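Local coordinates for uncharacterized novel protein (Burkholderia pseudomallei K96243, PDB 3FJV), which is of unknown function, a member of the DUF3501 family that pairs with a second copy of itself in the crystal assembly, at residues H40-E46 against A89-Y95; P82-L87 against L189-D194. One frame throughout, in Å; residues are numbered along the deposited sequence. Where two conformers were deposited one is given.

Interaction 1: H40-E46 against A89-Y95; sequences HLRLLFE and ATLQIEY
His40 and Tyr95 lay their rings face against face at one end of a strand pair, an offset stack with planes only 4° apart and centroids 4.1 Å from each other. The imidazole is pinned at its edge as well: His40 ND1 donates to Glu94 O at 3.2 Å, with the oxygen in the ring plane, so one bond fixes the rotation of the ring that the tyrosine covers. With CG placed anti to its carbonyl carbon (chi1 -57°), His40 brings the ring to both partners at once.

At the other end, the Glu46 chain bends at chi2 (-84°) to bring OE2 within 2.6 Å of Thr90 OG1. The hydroxyl donates to the anti side of the carboxylate, slightly out of its plane, and Thr50 binds the other oxygen, OE1.

Between these ends one face is apolar. Leu41 CG meets Leu91 CD1 at 3.7 Å, while Leu43 CD2 reaches both Ala89 CB and Leu91 CB. Ala89 CB also sits over the Phe45 ring in a CH-pi contact, 4.1 Å from its centroid. On the opposite face the aliphatic Arg42 CG lies 3.4 Å from Glu94 OE1, whereas the guanidinium turns back to Leu41 O. Backbone bonds join Arg42 with Gln92 and Leu44 with Thr90 in both directions, alternating with the non-hydrogen-bonded pairs Leu41-Ile93, Leu43-Leu91 and Phe45-Ala89, the pattern of neighbouring strands in an antiparallel beta-sheet.

Interaction 2: P82-L87 against L189-D194; sequences PDGSNL and LAGDLD
The backbone of Asp194 donates from N to Gly84 O (2.9 Å, N-H...O angle 170°), arriving in the carbonyl plane on a lone pair and tying the C-terminal residue to the loop that leads into strand 86-93. A water adds a second link: it accepts from Gly84 N and donates to Asp192 O and to Asn86 O. Gly84 has no side chain, so Asp194 OD2 can come within 3.5 Å of Gly84 CA. Asp194 CG lies between its backbone N and carbonyl carbon (chi1 78°), which sets the carboxylate against Gly84; OD1 is held by Lys156 in a salt bridge.

The loop is shaped by an Asx turn, Asp83 OD1 accepting from Ser85 N. In the other segment, a type I beta turn from Ala190 to Leu193 carries the chain out of helix 183-190.

Leu87 supplies the apolar side. The Leu87 and Leu189 side chains cross at about a right angle, with Leu87 CD1 4.1 Å from Leu189 CD2, while Leu87 CD2 lies 3.5 Å from Leu189 O and also approaches Leu193 CD2. The same methyl is 3.7 Å from Asp192 OD2, which is salt-bridged to Arg33, and Asp192 CB lies 4.3 Å from Pro82 CB.

In the fold
Interactions 1 and 2 have centres about 19 Å apart and share strand 86-93, the first using its later part and the second its start. Their segments alternate along the chain: 40-46, 82-87, 89-95, then 189-194. Interaction 1 joins neighbouring strands within the antiparallel sheet, and interaction 2 brings the end of the chain, just after helix 183-190, to the same sheet. The two touch where Phe45 packs against Leu87 and, through its CB, comes 3.5 Å from Leu189 CD1. Arg33 also connects them, bonding Phe45 O and pairing with Asp192. The C-terminal end of the chain is thus packed against the same strand pair that interaction 1 joins.

Interaction 1: H40-E46 against A89-Y95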
# COMPACT_ATOMS: atom_id res chain seq x y z
N HIS A 40 -15.19 -3.51 -7.23
CA HIS A 40 -14.06 -3.02 -6.44
C HIS A 40 -12.66 -3.48 -6.90
O HIS A 40 -11.67 -3.03 -6.31
CB HIS A 40 -14.26 -3.43 -4.99
CG HIS A 40 -15.54 -2.93 -4.42
ND1 HIS A 40 -15.69 -1.65 -3.94
CD2 HIS A 40 -16.76 -3.52 -4.33
CE1 HIS A 40 -16.94 -1.47 -3.56
NE2 HIS A 40 -17.60 -2.59 -3.77
N LEU A 41 -12.58 -4.36 -7.90
CA LEU A 41 -11.30 -4.79 -8.48
C LEU A 41 -11.13 -4.27 -9.91
O LEU A 41 -12.04 -4.38 -10.75
CB LEU A 41 -11.17 -6.30 -8.51
CG LEU A 41 -10.44 -6.89 -7.29
CD1 LEU A 41 -11.09 -6.42 -6.01
CD2 LEU A 41 -10.49 -8.40 -7.41
N ARG A 42 -9.93 -3.77 -10.19
CA ARG A 42 -9.58 -3.27 -11.54
C ARG A 42 -8.24 -3.89 -11.97
O ARG A 42 -7.32 -3.90 -11.18
CB ARG A 42 -9.44 -1.74 -11.48
CG ARG A 42 -10.69 -0.99 -11.04
CD ARG A 42 -11.83 -1.17 -12.03
NE ARG A 42 -13.08 -0.53 -11.60
CZ ARG A 42 -14.11 -1.13 -10.98
NH1 ARG A 42 -14.09 -2.43 -10.68
NH2 ARG A 42 -15.18 -0.42 -10.67
N LEU A 43 -8.15 -4.43 -13.18
CA LEU A 43 -6.89 -4.96 -13.70
C LEU A 43 -6.47 -4.11 -14.91
O LEU A 43 -7.28 -3.81 -15.76
CB LEU A 43 -7.02 -6.41 -14.25
CG LEU A 43 -6.94 -7.66 -13.40
CD1 LEU A 43 -7.05 -8.85 -14.32
CD2 LEU A 43 -5.64 -7.73 -12.63
N LEU A 44 -5.19 -3.75 -14.96
CA LEU A 44 -4.60 -3.14 -16.13
C LEU A 44 -3.57 -4.08 -16.65
O LEU A 44 -2.56 -4.35 -15.97
CB LEU A 44 -3.98 -1.78 -15.84
CG LEU A 44 -3.43 -1.04 -17.10
CD1 LEU A 44 -4.58 -0.52 -17.96
CD2 LEU A 44 -2.51 0.09 -16.61
N PHE A 45 -3.81 -4.60 -17.86
CA PHE A 45 -2.81 -5.42 -18.53
C PHE A 45 -1.70 -4.54 -19.06
O PHE A 45 -1.96 -3.58 -19.82
CB PHE A 45 -3.46 -6.28 -19.61
CG PHE A 45 -4.24 -7.38 -19.04
CD1 PHE A 45 -3.61 -8.59 -18.73
CD2 PHE A 45 -5.60 -7.21 -18.71
CE1 PHE A 45 -4.32 -9.66 -18.18
CE2 PHE A 45 -6.34 -8.24 -18.15
CZ PHE A 45 -5.68 -9.49 -17.84
N GLU A 46 -0.49 -4.82 -18.63
CA GLU A 46 0.65 -3.93 -18.86
C GLU A 46 1.40 -4.23 -20.16
O GLU A 46 1.60 -5.40 -20.54
CB GLU A 46 1.60 -3.95 -17.66
CG GLU A 46 0.95 -3.62 -16.34
CD GLU A 46 0.79 -2.11 -16.03
OE1 GLU A 46 1.21 -1.27 -16.87
OE2 GLU A 46 0.34 -1.78 -14.89
N ALA A 89 -0.31 -7.91 -15.28
CA ALA A 89 -1.37 -6.96 -14.90
C ALA A 89 -1.14 -6.36 -13.49
O ALA A 89 -0.53 -6.98 -12.61
CB ALA A 89 -2.79 -7.57 -15.03
N THR A 90 -1.49 -5.10 -13.35
CA THR A 90 -1.58 -4.45 -12.07
C THR A 90 -3.04 -4.57 -11.63
O THR A 90 -3.96 -4.17 -12.36
CB THR A 90 -1.15 -2.95 -12.16
OG1 THR A 90 0.23 -2.88 -12.56
CG2 THR A 90 -1.32 -2.28 -10.79
N LEU A 91 -3.23 -5.15 -10.45
CA LEU A 91 -4.54 -5.27 -9.83
C LEU A 91 -4.66 -4.18 -8.77
O LEU A 91 -3.77 -4.02 -7.91
CB LEU A 91 -4.71 -6.63 -9.15
CG LEU A 91 -6.01 -6.93 -8.34
CD1 LEU A 91 -7.26 -7.09 -9.17
CD2 LEU A 91 -5.85 -8.22 -7.51
N GLN A 92 -5.77 -3.45 -8.81
CA GLN A 92 -6.05 -2.43 -7.80
C GLN A 92 -7.38 -2.74 -7.16
O GLN A 92 -8.32 -3.11 -7.83
CB GLN A 92 -6.05 -1.03 -8.40
CG GLN A 92 -4.64 -0.60 -8.86
CD GLN A 92 -4.50 0.90 -9.01
OE1 GLN A 92 -4.64 1.65 -8.01
NE2 GLN A 92 -4.20 1.36 -10.22
N ILE A 93 -7.41 -2.63 -5.84
CA ILE A 93 -8.60 -2.84 -5.02
C ILE A 93 -8.98 -1.44 -4.58
O ILE A 93 -8.15 -0.76 -3.96
CB ILE A 93 -8.25 -3.72 -3.80
CG1 ILE A 93 -7.72 -5.08 -4.27
CG2 ILE A 93 -9.49 -3.96 -2.90
CD1 ILE A 93 -6.92 -5.82 -3.17
N GLU A 94 -10.20 -1.00 -4.90
CA GLU A 94 -10.63 0.36 -4.62
C GLU A 94 -11.90 0.41 -3.78
O GLU A 94 -12.93 -0.14 -4.17
CB GLU A 94 -10.82 1.09 -5.94
CG GLU A 94 -9.49 1.23 -6.72
CD GLU A 94 -9.66 1.61 -8.18
OE1 GLU A 94 -10.80 1.55 -8.72
OE2 GLU A 94 -8.63 1.97 -8.80
N TYR A 95 -11.83 1.08 -2.62
CA TYR A 95 -13.01 1.27 -1.77
C TYR A 95 -13.22 2.74 -1.42
O TYR A 95 -12.26 3.53 -1.42
CB TYR A 95 -12.93 0.39 -0.50
CG TYR A 95 -13.34 -1.05 -0.78
CD1 TYR A 95 -12.44 -1.93 -1.33
CD2 TYR A 95 -14.64 -1.50 -0.54
CE1 TYR A 95 -12.77 -3.23 -1.59
CE2 TYR A 95 -15.00 -2.82 -0.82
CZ TYR A 95 -14.04 -3.66 -1.36
OH TYR A 95 -14.30 -4.95 -1.70

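Interaction 2: P82-L87 against L189-D194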
# COMPACT_ATOMS: atom_id res chain seq x y z
N PRO A 82 5.69 -8.11 -20.05
CA PRO A 82 5.38 -9.46 -20.58
C PRO A 82 6.56 -10.10 -21.32
O PRO A 82 7.41 -9.41 -21.85
CB PRO A 82 4.15 -9.23 -21.48
CG PRO A 82 4.02 -7.85 -21.65
CD PRO A 82 4.93 -7.07 -20.76
N ASP A 83 6.70 -11.40 -21.26
CA ASP A 83 7.95 -11.98 -21.70
C ASP A 83 7.82 -12.89 -22.88
O ASP A 83 8.83 -13.48 -23.29
CB ASP A 83 8.64 -12.72 -20.57
CG ASP A 83 7.80 -13.78 -19.99
OD1 ASP A 83 6.81 -14.21 -20.65
OD2 ASP A 83 8.12 -14.18 -18.85
N GLY A 84 6.61 -13.04 -23.43
CA GLY A 84 6.41 -14.01 -24.51
C GLY A 84 5.32 -15.05 -24.21
O GLY A 84 4.57 -15.41 -25.08
N SER A 85 5.26 -15.51 -22.97
CA SER A 85 4.34 -16.55 -22.57
C SER A 85 3.45 -16.17 -21.39
O SER A 85 2.72 -17.01 -20.88
CB SER A 85 5.12 -17.82 -22.26
OG SER A 85 5.45 -18.51 -23.46
N ASN A 86 3.50 -14.91 -21.00
CA ASN A 86 2.68 -14.47 -19.92
C ASN A 86 2.14 -13.07 -20.09
O ASN A 86 2.78 -12.15 -20.64
CB ASN A 86 3.45 -14.54 -18.63
CG ASN A 86 4.77 -13.88 -18.75
OD1 ASN A 86 4.93 -12.95 -19.55
ND2 ASN A 86 5.74 -14.37 -18.00
N LEU A 87 0.93 -12.92 -19.63
CA LEU A 87 0.33 -11.60 -19.55
C LEU A 87 0.64 -11.09 -18.13
O LEU A 87 0.65 -11.87 -17.13
CB LEU A 87 -1.16 -11.74 -19.77
CG LEU A 87 -1.62 -12.33 -21.10
CD1 LEU A 87 -3.16 -12.49 -21.17
CD2 LEU A 87 -1.12 -11.46 -22.24
N LEU A 189 -4.29 -8.06 -25.91
CA LEU A 189 -3.53 -8.97 -25.05
C LEU A 189 -2.83 -10.07 -25.89
O LEU A 189 -1.68 -10.48 -25.60
CB LEU A 189 -4.43 -9.57 -23.95
CG LEU A 189 -4.70 -8.91 -22.57
CD1 LEU A 189 -4.82 -7.39 -22.62
CD2 LEU A 189 -5.95 -9.53 -21.83
N ALA A 190 -3.52 -10.60 -26.88
CA ALA A 190 -2.96 -11.61 -27.75
C ALA A 190 -1.61 -11.15 -28.34
O ALA A 190 -0.68 -11.94 -28.47
CB ALA A 190 -3.97 -11.98 -28.87
N GLY A 191 -1.50 -9.86 -28.64
CA GLY A 191 -0.30 -9.30 -29.21
C GLY A 191 0.90 -9.25 -28.28
O GLY A 191 2.01 -9.07 -28.75
N ASP A 192 0.69 -9.39 -26.97
CA ASP A 192 1.78 -9.44 -26.01
C ASP A 192 2.57 -10.76 -26.06
O ASP A 192 3.64 -10.85 -25.45
CB ASP A 192 1.23 -9.39 -24.57
CG ASP A 192 0.58 -8.05 -24.20
OD1 ASP A 192 0.64 -7.04 -24.98
OD2 ASP A 192 -0.01 -8.04 -23.08
N LEU A 193 1.97 -11.79 -26.65
CA LEU A 193 2.44 -13.17 -26.56
C LEU A 193 3.17 -13.50 -27.86
O LEU A 193 2.80 -12.99 -28.92
CB LEU A 193 1.25 -14.13 -26.40
CG LEU A 193 0.39 -13.92 -25.17
CD1 LEU A 193 -0.98 -14.58 -25.49
CD2 LEU A 193 1.10 -14.44 -23.91
N ASP A 194 4.20 -14.35 -27.76
CA ASP A 194 5.13 -14.63 -28.85
C ASP A 194 4.84 -16.07 -29.28
O ASP A 194 3.89 -16.72 -28.76
CB ASP A 194 6.59 -14.55 -28.34
CG ASP A 194 7.02 -15.83 -27.54
OD1 ASP A 194 6.23 -16.84 -27.49
OD2 ASP A 194 8.12 -15.84 -26.98
OXT ASP A 194 5.58 -16.60 -30.12
O HOH W 1 4.06 -12.34 -23.16